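Local coordinates for protein siroheme decarboxylase (Hydrogenobacter thermophilus, PDB 4CH7) that catalyses the decarboxylation of siroheme to didecarboxysiroheme, a step in the biosynthesis of heme d1, at residues A70-R75 against V129-V134. Residues are numbered along the deposited sequence; the frame is centred on the assembly and turned at random.
Sequences AFKVDR and VKDYLV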
loop_
_atom_site.group_PDB
_atom_site.type_symbol
_atom_site.label_atom_id
_atom_site.label_comp_id
_atom_site.label_asym_id
_atom_site.label_seq_id
_atom_site.Cartn_x
_atom_site.Cartn_y
_atom_site.Cartn_z
ATOM N N ALA A 70 -12.819 -8.089 4.690
ATOM C CA ALA A 70 -12.954 -8.676 6.018
ATOM C C ALA A 70 -13.750 -9.972 5.933
ATOM O O ALA A 70 -14.840 -9.988 5.371
ATOM C CB ALA A 70 -13.638 -7.704 6.957
ATOM N N PHE A 71 -13.204 -11.053 6.485
ATOM C CA PHE A 71 -13.895 -12.340 6.501
ATOM C C PHE A 71 -14.374 -12.691 7.906
ATOM O O PHE A 71 -13.665 -12.454 8.887
ATOM C CB PHE A 71 -12.974 -13.455 5.999
ATOM C CG PHE A 71 -12.890 -13.557 4.501
ATOM C CD1 PHE A 71 -13.479 -12.599 3.683
ATOM C CD2 PHE A 71 -12.229 -14.625 3.909
ATOM C CE1 PHE A 71 -13.402 -12.700 2.297
ATOM C CE2 PHE A 71 -12.146 -14.735 2.528
ATOM C CZ PHE A 71 -12.732 -13.770 1.720
ATOM N N LYS A 72 -15.578 -13.248 8.006
ATOM C CA LYS A 72 -16.018 -13.834 9.267
ATOM C C LYS A 72 -15.706 -15.324 9.264
ATOM O O LYS A 72 -16.429 -16.125 8.671
ATOM C CB LYS A 72 -17.506 -13.594 9.527
ATOM C CG LYS A 72 -18.032 -14.307 10.768
ATOM C CD LYS A 72 -18.932 -13.410 11.600
ATOM C CE LYS A 72 -20.119 -12.914 10.799
ATOM N NZ LYS A 72 -21.054 -12.114 11.637
ATOM N N VAL A 73 -14.606 -15.680 9.918
ATOM C CA VAL A 73 -14.161 -17.063 10.002
ATOM C C VAL A 73 -14.138 -17.449 11.473
ATOM O O VAL A 73 -13.844 -16.612 12.318
ATOM C CB VAL A 73 -12.737 -17.204 9.445
ATOM C CG1 VAL A 73 -12.368 -18.667 9.288
ATOM C CG2 VAL A 73 -12.610 -16.477 8.118
ATOM N N ASP A 74 -14.445 -18.697 11.807
ATOM C CA ASP A 74 -14.287 -19.088 13.203
ATOM C C ASP A 74 -12.964 -19.806 13.450
ATOM O O ASP A 74 -12.426 -20.461 12.556
ATOM C CB ASP A 74 -15.484 -19.875 13.737
ATOM C CG ASP A 74 -15.841 -19.474 15.159
ATOM O OD1 ASP A 74 -14.908 -19.232 15.953
ATOM O OD2 ASP A 74 -17.046 -19.383 15.480
ATOM N N ARG A 75 -12.457 -19.658 14.672
ATOM C CA ARG A 75 -11.097 -20.042 15.057
ATOM C C ARG A 75 -10.614 -21.396 14.543
ATOM O O ARG A 75 -9.442 -21.545 14.185
ATOM C CB ARG A 75 -10.964 -20.006 16.580
ATOM C CG ARG A 75 -9.532 -19.949 17.071
ATOM C CD ARG A 75 -8.965 -18.552 16.912
ATOM N NE ARG A 75 -9.753 -17.572 17.651
ATOM C CZ ARG A 75 -9.340 -16.344 17.942
ATOM N NH1 ARG A 75 -8.139 -15.940 17.558
ATOM N NH2 ARG A 75 -10.125 -15.520 18.621
ATOM N N VAL A 129 -16.933 -19.139 3.496
ATOM C CA VAL A 129 -17.156 -17.988 4.360
ATOM C C VAL A 129 -18.434 -17.284 3.924
ATOM O O VAL A 129 -18.537 -16.830 2.783
ATOM C CB VAL A 129 -15.973 -17.006 4.300
ATOM C CG1 VAL A 129 -16.255 -15.782 5.155
ATOM C CG2 VAL A 129 -14.694 -17.694 4.752
ATOM N N LYS A 130 -19.407 -17.199 4.828
ATOM C CA LYS A 130 -20.717 -16.650 4.489
ATOM C C LYS A 130 -20.744 -15.124 4.535
ATOM O O LYS A 130 -21.237 -14.474 3.608
ATOM C CB LYS A 130 -21.797 -17.223 5.410
ATOM C CG LYS A 130 -23.210 -16.976 4.913
ATOM C CD LYS A 130 -24.228 -17.790 5.691
ATOM C CE LYS A 130 -24.489 -17.206 7.068
ATOM N NZ LYS A 130 -25.515 -17.994 7.810
ATOM N N ASP A 131 -20.211 -14.556 5.611
ATOM C CA ASP A 131 -20.247 -13.111 5.794
ATOM C C ASP A 131 -18.890 -12.469 5.547
ATOM O O ASP A 131 -17.897 -12.821 6.189
ATOM C CB ASP A 131 -20.748 -12.762 7.196
ATOM C CG ASP A 131 -22.176 -13.203 7.429
ATOM O OD1 ASP A 131 -22.987 -13.117 6.485
ATOM O OD2 ASP A 131 -22.490 -13.637 8.557
ATOM N N TYR A 132 -18.853 -11.525 4.611
ATOM C CA TYR A 132 -17.633 -10.770 4.352
ATOM C C TYR A 132 -17.910 -9.307 4.025
ATOM O O TYR A 132 -19.036 -8.933 3.683
ATOM C CB TYR A 132 -16.789 -11.422 3.250
ATOM C CG TYR A 132 -17.474 -11.544 1.904
ATOM C CD1 TYR A 132 -17.402 -10.521 0.968
ATOM C CD2 TYR A 132 -18.169 -12.694 1.562
ATOM C CE1 TYR A 132 -18.017 -10.635 -0.263
ATOM C CE2 TYR A 132 -18.784 -12.817 0.334
ATOM C CZ TYR A 132 -18.706 -11.784 -0.573
ATOM O OH TYR A 132 -19.322 -11.904 -1.796
ATOM N N LEU A 133 -16.873 -8.483 4.141
ATOM C CA LEU A 133 -16.994 -7.059 3.866
ATOM C C LEU A 133 -16.061 -6.654 2.732
ATOM O O LEU A 133 -14.944 -7.167 2.621
ATOM C CB LEU A 133 -16.673 -6.244 5.118
ATOM C CG LEU A 133 -17.549 -6.497 6.341
ATOM C CD1 LEU A 133 -17.076 -5.670 7.518
ATOM C CD2 LEU A 133 -19.003 -6.200 6.028
ATOM N N VAL A 134 -16.533 -5.745 1.886
ATOM C CA VAL A 134 -15.718 -5.198 0.813
ATOM C C VAL A 134 -15.681 -3.682 0.959
ATOM O O VAL A 134 -16.599 -2.978 0.523
ATOM C CB VAL A 134 -16.248 -5.614 -0.575
ATOM C CG1 VAL A 134 -15.467 -4.918 -1.673
ATOM C CG2 VAL A 134 -16.155 -7.125 -0.739
#
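Ala70 and Leu133 form an antiparallel hydrogen-bonded pair: Leu133 N donates to Ala70 O at 2.8 Å, in the plane of that carbonyl, and Ala70 N returns a bond to Leu133 O at 3.1 Å. Ala70 O also receives a CA-H...O contact from Tyr132. Two residues along, Lys72 N donates a hydrogen bond to Asp131 O at 3.0 Å, nearly in line with the carbonyl bond.

In the two paired positions the side chains fall on two faces. On the face of Ala70 and Leu133, the methyl of Ala70 rests on CB of Leu133 at 3.8 Å. Phe71 and Tyr132 point the same way on the other face, side by side, with Phe71 CD1 3.5 Å from Tyr132 CB; the tyrosine ring leads away. Val129 approaches the phenylalanine ring obliquely from the same side as Tyr132 CB, its CG2 lying 4.0 Å from Phe71 CD2. Val129, with CG1 anti to its backbone N (chi1 177°), sets CG1 3.5 Å from Lys72 O, while CG2 reaches Val73 CG2. Lys72 runs alongside Asp131, bending at chi2 and chi3, and its NZ makes a long salt bridge of 3.7 Å to OD2.

Farther out, Phe105 meets the Phe71 ring edge-to-face, and Phe101 offers Lys72 a cation-pi partner. The arrangement illustrates how the beta-alpha-beta-beta-alpha-beta ferredoxin-like fold of an AsnC-like domain joins its first and last strands, 65-71 and 132-139, here one seam of the eight-stranded antiparallel barrel built by the chain's two such domains, with helices 75-87 and 116-126 on the face of Phe71 and Tyr132.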